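PDB 7CDY: glucose dehydrogenase from Serratia sp. FS14, which belongs to the glucose/sorbosone dehydrogenase family of beta-propeller proteins and carries a bound calcium ion. Local coordinates for residues Tyr188-Pro193 with Ile205-His210; Pro223-Gly228 with Gly253-Leu258. One frame throughout, in Å; residues are numbered along the deposited sequence. Where two conformers were deposited one is given.

Overall arrangement
Both contacts belong to one region of the beta-propeller, and they follow each other in series along the chain. Interaction 1 comes first, at the open end of the hairpin formed by strands 192-198 and 205-210, in a four-stranded antiparallel sheet; its centre is about 9 Å from the centre of the chain. Interaction 2 lies farther out, its centre about 19 Å from that of the chain, within the long connection between strands 216-219 and 259-261 of the same sheet. The two contact centres are about 10 Å apart, and Tyr188 meets Lys225 and Tyr227 between them. One water belongs to both: it binds the calcium and donates to Glu209, linking the metal site to the hairpin.

Interaction 1 (Tyr188-Pro193 with Ile205-His210); sequences YGHRNP and IWEHEH
Glu209 reaches from its strand into the bend at Gly189-Arg191, where both of its carboxylate oxygens find donors. Its CG sits between the backbone N and the carbonyl carbon (chi1 54°), and the chain runs extended from there. Glu209 OE2 accepts from His190 ND1 at 2.9 Å, lying at the edge of the imidazole near its plane, although ring and carboxylate are turned 59° apart. Glu209 OE1 takes the backbone N of Arg191, also at 2.9 Å, from above the carboxylate plane. The far ring nitrogen of His190, NE2, is bonded to Ser187, which fixes the ring from its other end. Packing is close here. Glu207 OE2 lies 3.3 Å from Pro193 CB and 2.6 Å from Glu209 OE2, while Glu207 OE1 is held by Asn219. Pro193 CA also rests 3.2 Å from His208 O.

Toward partly exposed His210 the grip is looser. His210 N donates to Asn192 O at 3.1 Å, but the buried N of Asn192 has no partner in the model. The extended Arg191 chain passes His210 O, and Arg191 NH1 donates to that oxygen at 3.1 Å from well above the carbonyl plane. The His210 ring lies alongside the Asn192 amide, with NE2 bonded to Gln194, while Asn192 OD1 accepts from Gly126 N.

Water 1 donates to both Gly189 O and Glu209 OE1 and is itself a calcium ligand. Glu209 is therefore a second-shell residue of the metal site, and the calcium would probably polarise this water and strengthen it as a donor.

Interaction 2 (Pro223-Gly228 with Gly253-Leu258); sequences PGKNYG and GTEQPL. With CA (calcium ion), chain D.
The Tyr227 ring meets Glu255 obliquely, with Glu255 CB 3.4 Å from Tyr227 CE2. Water 5 lies at the ring edge, in its plane, and the imidazole of His190 packs against the ring with its plane only about 10° off parallel. Tyr227 OH is bonded to Leu222 N. In one of the two conformers of Glu255, water 4 links that hydroxyl to Glu255 OE1, and Glu255 CG lies 3.6 Å from Lys225 CG.

One direct backbone hydrogen bond ties the two parts of the connection: Glu255 N donates to Asn226 O at 2.8 Å, nearly straight along the C=O bond. Thr254 CA also approaches that oxygen, and Thr254 CB packs 3.7 Å from Gly228 CA; Gly228 has a positive phi (88°), which favours glycine. Water 2 accepts from Asn226 N and water 3 from Asn226 ND2, and both donate to Gly253 O. ND2 is also held by Gln151.

Asn226 CG is anti to its backbone N (chi1 -170°), and Asn226 OD1 accepts from Gly228 N at 2.9 Å, closing an Asx turn. The carbonyl of that same peptide, Tyr227 O, binds the calcium ion at 2.3 Å, alongside Glu217 and waters 1, 5, 6 and 7. Water 5 also donates to Glu255 O, so residues 253-258 reach the metal through water. By drawing on the Tyr227 carbonyl, the calcium would probably sharpen the Gly228 N-H as a donor to the Asx turn.

Interaction 1 (Tyr188-Pro193 with Ile205-His210)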
ATOM      1  N   TYR A 188       2.776   1.835  15.369  1.00  8.96           N
ATOM      2  CA  TYR A 188       2.987   0.404  15.540  1.00  8.65           C
ATOM      3  C   TYR A 188       1.655  -0.292  15.794  1.00  8.32           C
ATOM      4  O   TYR A 188       0.600   0.340  15.824  1.00  8.96           O
ATOM      5  CB  TYR A 188       4.066   0.121  16.593  1.00 10.86           C
ATOM      6  CG  TYR A 188       3.725   0.386  18.042  1.00 10.08           C
ATOM      7  CD1 TYR A 188       3.519   1.676  18.518  1.00 10.50           C
ATOM      8  CD2 TYR A 188       3.675  -0.661  18.944  1.00 11.04           C
ATOM      9  CE1 TYR A 188       3.237   1.902  19.863  1.00 11.50           C
ATOM     10  CE2 TYR A 188       3.407  -0.443  20.287  1.00 14.28           C
ATOM     11  CZ  TYR A 188       3.195   0.836  20.727  1.00 11.07           C
ATOM     12  OH  TYR A 188       2.916   1.048  22.066  1.00 15.11           O
ATOM     13  N   GLY A 189       1.704  -1.614  15.954  1.00  8.62           N
ATOM     14  CA  GLY A 189       0.478  -2.374  16.136  1.00  8.96           C
ATOM     15  C   GLY A 189      -0.377  -2.513  14.897  1.00  8.60           C
ATOM     16  O   GLY A 189      -1.612  -2.528  15.001  1.00  9.18           O
ATOM     17  N   HIS A 190       0.249  -2.634  13.727  1.00  8.21           N
ATOM     18  CA  HIS A 190      -0.435  -2.866  12.465  1.00  8.81           C
ATOM     19  C   HIS A 190      -0.272  -4.326  12.050  1.00  8.26           C
ATOM     20  O   HIS A 190       0.711  -4.983  12.407  1.00 10.20           O
ATOM     21  CB  HIS A 190       0.145  -1.941  11.386  1.00 10.27           C
ATOM     22  CG  HIS A 190       0.017  -0.486  11.718  1.00  9.25           C
ATOM     23  ND1 HIS A 190      -1.197   0.169  11.719  1.00 10.47           N
ATOM     24  CD2 HIS A 190       0.940   0.434  12.096  1.00  9.46           C
ATOM     25  CE1 HIS A 190      -1.015   1.435  12.061  1.00  9.88           C
ATOM     26  NE2 HIS A 190       0.271   1.619  12.297  1.00  9.65           N
ATOM     27  N   ARG A 191      -1.265  -4.840  11.312  1.00  9.36           N
ATOM     28  CA  ARG A 191      -1.228  -6.235  10.877  1.00  9.25           C
ATOM     29  C   ARG A 191      -0.625  -6.403   9.480  1.00  9.11           C
ATOM     30  O   ARG A 191       0.540  -6.793   9.354  1.00 10.54           O
ATOM     31  CB  ARG A 191      -2.610  -6.886  10.975  1.00  9.38           C
ATOM     32  CG  ARG A 191      -2.591  -8.372  10.690  1.00 10.06           C
ATOM     33  CD  ARG A 191      -3.983  -8.971  10.876  1.00  9.24           C
ATOM     34  NE  ARG A 191      -4.018 -10.372  10.469  1.00  9.65           N
ATOM     35  CZ  ARG A 191      -4.127 -10.768   9.208  1.00  9.76           C
ATOM     36  NH1 ARG A 191      -4.269  -9.869   8.246  1.00 11.55           N
ATOM     37  NH2 ARG A 191      -4.123 -12.059   8.919  1.00 11.99           N
ATOM     38  N   ASN A 192      -1.396  -6.155   8.418  1.00  9.47           N
ATOM     39  CA  ASN A 192      -0.870  -6.204   7.056  1.00  8.79           C
ATOM     40  C   ASN A 192      -1.468  -5.073   6.243  1.00  8.91           C
ATOM     41  O   ASN A 192      -2.542  -5.217   5.641  1.00  9.77           O
ATOM     42  CB  ASN A 192      -1.126  -7.540   6.365  1.00 10.97           C
ATOM     43  CG  ASN A 192      -0.334  -7.651   5.093  1.00 10.32           C
ATOM     44  OD1 ASN A 192       0.759  -7.094   5.001  1.00 12.85           O
ATOM     45  ND2 ASN A 192      -0.872  -8.353   4.104  1.00 15.05           N
ATOM     46  N   PRO A 193      -0.794  -3.923   6.205  1.00  8.17           N
ATOM     47  CA  PRO A 193      -1.357  -2.734   5.540  1.00  9.50           C
ATOM     48  C   PRO A 193      -1.142  -2.784   4.036  1.00  9.14           C
ATOM     49  O   PRO A 193      -0.002  -2.809   3.561  1.00 12.51           O
ATOM     50  CB  PRO A 193      -0.583  -1.570   6.172  1.00  8.74           C
ATOM     51  CG  PRO A 193       0.714  -2.187   6.653  1.00 18.19           C
ATOM     52  CD  PRO A 193       0.445  -3.637   6.953  1.00 10.79           C
ATOM     53  N   ILE A 205      -1.677  11.462   6.523  1.00 10.35           N
ATOM     54  CA  ILE A 205      -1.589  10.106   5.986  1.00 10.14           C
ATOM     55  C   ILE A 205      -2.688   9.241   6.589  1.00 10.84           C
ATOM     56  O   ILE A 205      -2.858   9.192   7.815  1.00 11.35           O
ATOM     57  CB  ILE A 205      -0.198   9.516   6.276  1.00 10.22           C
ATOM     58  CG1 ILE A 205       0.890  10.264   5.497  1.00 12.41           C
ATOM     59  CG2 ILE A 205      -0.168   8.007   5.972  1.00 13.57           C
ATOM     60  CD1 ILE A 205       0.948   9.903   4.021  1.00 13.64           C
ATOM     61  N   TRP A 206      -3.444   8.557   5.732  1.00 10.04           N
ATOM     62  CA  TRP A 206      -4.395   7.529   6.138  1.00  9.83           C
ATOM     63  C   TRP A 206      -3.879   6.170   5.679  1.00  9.94           C
ATOM     64  O   TRP A 206      -3.091   6.063   4.727  1.00  9.75           O
ATOM     65  CB  TRP A 206      -5.783   7.771   5.537  1.00 11.06           C
ATOM     66  CG  TRP A 206      -6.531   8.990   6.045  1.00 10.31           C
ATOM     67  CD1 TRP A 206      -6.004  10.154   6.550  1.00 13.91           C
ATOM     68  CD2 TRP A 206      -7.954   9.165   6.042  1.00 10.40           C
ATOM     69  NE1 TRP A 206      -7.029  11.024   6.883  1.00 12.65           N
ATOM     70  CE2 TRP A 206      -8.231  10.436   6.578  1.00 11.23           C
ATOM     71  CE3 TRP A 206      -9.022   8.354   5.645  1.00 10.83           C
ATOM     72  CZ2 TRP A 206      -9.540  10.922   6.722  1.00 12.30           C
ATOM     73  CZ3 TRP A 206     -10.323   8.836   5.790  1.00 12.71           C
ATOM     74  CH2 TRP A 206     -10.565  10.109   6.320  1.00 12.40           C
ATOM     75  N   GLU A 207      -4.352   5.121   6.354  1.00  9.56           N
ATOM     76  CA  GLU A 207      -3.842   3.772   6.156  1.00  9.01           C
ATOM     77  C   GLU A 207      -5.003   2.798   6.248  1.00  9.26           C
ATOM     78  O   GLU A 207      -5.986   3.060   6.947  1.00 10.18           O
ATOM     79  CB  GLU A 207      -2.775   3.453   7.224  1.00  9.41           C
ATOM     80  CG  GLU A 207      -2.233   2.031   7.239  1.00 10.05           C
ATOM     81  CD  GLU A 207      -2.930   1.115   8.230  1.00 11.11           C
ATOM     82  OE1 GLU A 207      -4.011   1.465   8.751  1.00 12.87           O
ATOM     83  OE2 GLU A 207      -2.389   0.011   8.460  1.00 10.05           O
ATOM     84  N   HIS A 208      -4.891   1.663   5.559  1.00  8.19           N
ATOM     85  CA  HIS A 208      -5.822   0.570   5.821  1.00  7.75           C
ATOM     86  C   HIS A 208      -5.075  -0.757   5.857  1.00  8.32           C
ATOM     87  O   HIS A 208      -3.948  -0.873   5.364  1.00  8.44           O
ATOM     88  CB  HIS A 208      -7.089   0.595   4.938  1.00  8.48           C
ATOM     89  CG  HIS A 208      -6.868   0.264   3.495  1.00  8.27           C
ATOM     90  ND1 HIS A 208      -6.282  -0.910   3.072  1.00  8.40           N
ATOM     91  CD2 HIS A 208      -7.243   0.924   2.372  1.00  9.14           C
ATOM     92  CE1 HIS A 208      -6.277  -0.941   1.749  1.00  8.52           C
ATOM     93  NE2 HIS A 208      -6.859   0.156   1.299  1.00  9.43           N
ATOM     94  N   GLU A 209      -5.706  -1.761   6.467  1.00  8.51           N
ATOM     95  CA  GLU A 209      -5.021  -3.031   6.661  1.00  8.24           C
ATOM     96  C   GLU A 209      -6.033  -4.161   6.748  1.00  8.36           C
ATOM     97  O   GLU A 209      -7.179  -3.969   7.157  1.00  8.70           O
ATOM     98  CB  GLU A 209      -4.137  -3.024   7.919  1.00  8.68           C
ATOM     99  CG  GLU A 209      -4.871  -2.635   9.195  1.00  8.76           C
ATOM    100  CD  GLU A 209      -3.911  -2.498  10.358  1.00  8.53           C
ATOM    101  OE1 GLU A 209      -3.816  -3.425  11.184  1.00  9.55           O
ATOM    102  OE2 GLU A 209      -3.202  -1.469  10.429  1.00 10.48           O
ATOM    103  N   HIS A 210      -5.559  -5.353   6.404  1.00  8.85           N
ATOM    104  CA  HIS A 210      -6.338  -6.575   6.534  1.00  8.14           C
ATOM    105  C   HIS A 210      -6.427  -6.988   7.991  1.00  7.96           C
ATOM    106  O   HIS A 210      -5.422  -6.979   8.720  1.00  8.49           O
ATOM    107  CB  HIS A 210      -5.633  -7.716   5.799  1.00  9.86           C
ATOM    108  CG  HIS A 210      -5.595  -7.551   4.316  1.00  9.26           C
ATOM    109  ND1 HIS A 210      -6.599  -8.019   3.496  1.00 11.80           N
ATOM    110  CD2 HIS A 210      -4.675  -6.981   3.501  1.00 10.84           C
ATOM    111  CE1 HIS A 210      -6.303  -7.732   2.238  1.00  9.85           C
ATOM    112  NE2 HIS A 210      -5.143  -7.099   2.214  1.00 11.46           N
TER
HETATM  113  O   HOH W   1      -4.076  -2.231  13.693  1.00  9.21           O

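Interaction 2 (Pro223-Gly228 with Gly253-Leu258)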
ATOM      1  N   PRO A 223       1.685   9.743  15.368  1.00 10.98           N
ATOM      2  CA  PRO A 223       3.062   9.353  15.710  1.00 10.97           C
ATOM      3  C   PRO A 223       3.175   8.823  17.131  1.00 10.55           C
ATOM      4  O   PRO A 223       2.682   9.437  18.085  1.00 13.56           O
ATOM      5  CB  PRO A 223       3.861  10.653  15.525  1.00 13.45           C
ATOM      6  CG  PRO A 223       2.841  11.755  15.647  1.00 13.82           C
ATOM      7  CD  PRO A 223       1.565  11.184  15.081  1.00 12.29           C
ATOM      8  N   GLY A 224       3.801   7.668  17.260  1.00 10.60           N
ATOM      9  CA  GLY A 224       4.028   7.000  18.546  1.00 11.10           C
ATOM     10  C   GLY A 224       2.823   6.199  19.028  1.00 11.56           C
ATOM     11  O   GLY A 224       2.935   5.621  20.026  1.00 13.82           O
ATOM     12  N   LYS A 225       1.739   6.182  18.277  1.00 10.78           N
ATOM     13  CA  LYS A 225       0.506   5.476  18.706  1.00 10.61           C
ATOM     14  C   LYS A 225       0.505   3.994  18.293  1.00  9.94           C
ATOM     15  O   LYS A 225       1.098   3.604  17.317  1.00 10.08           O
ATOM     16  CB  LYS A 225      -0.722   6.189  18.145  1.00 13.70           C
ATOM     17  CG  LYS A 225      -1.339   7.250  19.030  1.00 21.07           C
ATOM     18  CD  LYS A 225      -0.445   8.293  19.454  1.00 23.27           C
ATOM     19  CE  LYS A 225      -1.263   9.331  20.216  1.00 23.53           C
ATOM     20  NZ  LYS A 225      -0.425  10.092  21.155  1.00 35.37           N
ATOM     21  N   ASN A 226      -0.199   3.242  19.096  1.00  9.76           N
ATOM     22  CA  ASN A 226      -0.372   1.778  18.991  1.00  9.94           C
ATOM     23  C   ASN A 226      -1.744   1.491  18.378  1.00 10.34           C
ATOM     24  O   ASN A 226      -2.702   1.791  19.011  1.00 10.54           O
ATOM     25  CB  ASN A 226      -0.261   1.207  20.403  1.00 10.77           C
ATOM     26  CG  ASN A 226      -0.167  -0.296  20.425  1.00 11.07           C
ATOM     27  OD1 ASN A 226      -0.533  -0.948  19.484  1.00 10.88           O
ATOM     28  ND2 ASN A 226       0.272  -0.840  21.533  1.00 11.43           N
ATOM     29  N   TYR A 227      -1.793   0.804  17.240  1.00  9.13           N
ATOM     30  CA  TYR A 227      -3.036   0.450  16.495  1.00  8.80           C
ATOM     31  C   TYR A 227      -3.606  -0.915  16.946  1.00  9.68           C
ATOM     32  O   TYR A 227      -4.572  -1.417  16.446  1.00  9.67           O
ATOM     33  CB  TYR A 227      -2.939   0.842  15.009  1.00 10.16           C
ATOM     34  CG  TYR A 227      -2.932   2.343  14.951  1.00  9.38           C
ATOM     35  CD1 TYR A 227      -1.776   3.061  15.181  1.00  9.45           C
ATOM     36  CD2 TYR A 227      -4.115   3.034  14.888  1.00 12.09           C
ATOM     37  CE1 TYR A 227      -1.799   4.432  15.316  1.00 11.41           C
ATOM     38  CE2 TYR A 227      -4.149   4.404  15.002  1.00 10.48           C
ATOM     39  CZ  TYR A 227      -2.992   5.102  15.243  1.00 11.34           C
ATOM     40  OH  TYR A 227      -3.071   6.433  15.426  1.00 12.47           O
ATOM     41  N   GLY A 228      -2.917  -1.474  17.931  1.00  9.60           N
ATOM     42  CA  GLY A 228      -3.392  -2.600  18.761  1.00  9.83           C
ATOM     43  C   GLY A 228      -3.139  -4.022  18.317  1.00  9.74           C
ATOM     44  O   GLY A 228      -3.275  -4.893  19.145  1.00 10.11           O
ATOM     45  N   GLY A 253      -4.960   2.061  25.771  1.00 13.14           N
ATOM     46  CA  GLY A 253      -3.622   2.276  25.267  1.00 15.75           C
ATOM     47  C   GLY A 253      -3.451   1.952  23.800  1.00 14.36           C
ATOM     48  O   GLY A 253      -2.349   2.129  23.269  1.00 14.99           O
ATOM     49  N   THR A 254      -4.504   1.492  23.126  1.00 11.80           N
ATOM     50  CA  THR A 254      -4.477   1.240  21.695  1.00 11.33           C
ATOM     51  C   THR A 254      -5.559   2.070  21.029  1.00 11.73           C
ATOM     52  O   THR A 254      -6.631   2.296  21.601  1.00 14.20           O
ATOM     53  CB  THR A 254      -4.629  -0.260  21.354  1.00 13.26           C
ATOM     54  OG1 THR A 254      -5.993  -0.682  21.484  1.00 14.16           O
ATOM     55  CG2 THR A 254      -3.720  -1.121  22.229  1.00 13.95           C
ATOM     56  N   GLU A 255      -5.271   2.525  19.813  0.57 10.67           N
ATOM     57  CA  GLU A 255      -6.154   3.425  19.087  0.57 11.63           C
ATOM     58  C   GLU A 255      -7.156   2.633  18.259  0.57 11.60           C
ATOM     59  O   GLU A 255      -6.805   1.644  17.604  0.57 10.94           O
ATOM     60  CB  GLU A 255      -5.341   4.311  18.143  0.57 11.85           C
ATOM     61  CG  GLU A 255      -4.399   5.273  18.836  0.57 13.35           C
ATOM     62  CD  GLU A 255      -5.128   6.411  19.523  0.57 15.17           C
ATOM     63  OE1 GLU A 255      -5.706   7.270  18.824  0.57 21.95           O
ATOM     64  OE2 GLU A 255      -5.135   6.432  20.772  0.57 21.85           O
ATOM     65  N   GLN A 256      -8.393   3.096  18.260  1.00 11.93           N
ATOM     66  CA  GLN A 256      -9.420   2.454  17.463  1.00 12.21           C
ATOM     67  C   GLN A 256      -9.267   2.821  15.989  1.00 13.85           C
ATOM     68  O   GLN A 256      -8.757   3.892  15.648  1.00 13.28           O
ATOM     69  CB  GLN A 256     -10.800   2.892  17.946  1.00 12.77           C
ATOM     70  CG  GLN A 256     -11.251   2.163  19.191  1.00 12.65           C
ATOM     71  CD  GLN A 256     -11.604   0.734  18.888  1.00 13.27           C
ATOM     72  OE1 GLN A 256     -12.562   0.474  18.163  1.00 15.14           O
ATOM     73  NE2 GLN A 256     -10.831  -0.208  19.433  1.00 14.60           N
ATOM     74  N   PRO A 257      -9.704   1.946  15.091  1.00 11.68           N
ATOM     75  CA  PRO A 257      -9.783   2.339  13.682  1.00 11.88           C
ATOM     76  C   PRO A 257     -10.807   3.444  13.485  1.00 13.16           C
ATOM     77  O   PRO A 257     -11.725   3.632  14.289  1.00 15.39           O
ATOM     78  CB  PRO A 257     -10.201   1.047  12.967  1.00 15.88           C
ATOM     79  CG  PRO A 257     -10.797   0.196  14.013  1.00 17.02           C
ATOM     80  CD  PRO A 257     -10.146   0.560  15.320  1.00 14.17           C
ATOM     81  N   LEU A 258     -10.603   4.219  12.428  1.00 12.74           N
ATOM     82  CA  LEU A 258     -11.608   5.178  11.998  1.00 14.27           C
ATOM     83  C   LEU A 258     -12.860   4.457  11.523  1.00 13.95           C
ATOM     84  O   LEU A 258     -13.990   4.897  11.779  1.00 15.96           O
ATOM     85  CB  LEU A 258     -11.011   6.027  10.876  1.00 16.15           C
ATOM     86  CG  LEU A 258     -11.962   7.005  10.203  1.00 17.40           C
ATOM     87  CD1 LEU A 258     -12.406   8.014  11.239  1.00 25.15           C
ATOM     88  CD2 LEU A 258     -11.268   7.681   9.037  1.00 18.09           C
TER
HETATM   89 CA    CA D 402      -6.165  -2.041  14.894  1.00  9.49          CA
HETATM   90  O   HOH W   2      -1.432   4.370  21.536  1.00 14.55           O
HETATM   91  O   HOH W   3       0.060   1.085  24.005  1.00 20.68           O
HETATM   92  O   HOH W   4      -5.428   7.391  16.260  1.00 16.39           O
HETATM   93  O   HOH W   5      -6.735   0.351  14.925  1.00 10.16           O
HETATM   94  O   HOH W   6      -5.837  -4.395  15.263  1.00 10.59           O
HETATM   95  O   HOH W   1      -4.076  -2.231  13.693  1.00  9.21           O
HETATM   96  O   HOH W   7      -7.548  -2.239  16.804  1.00 11.52           O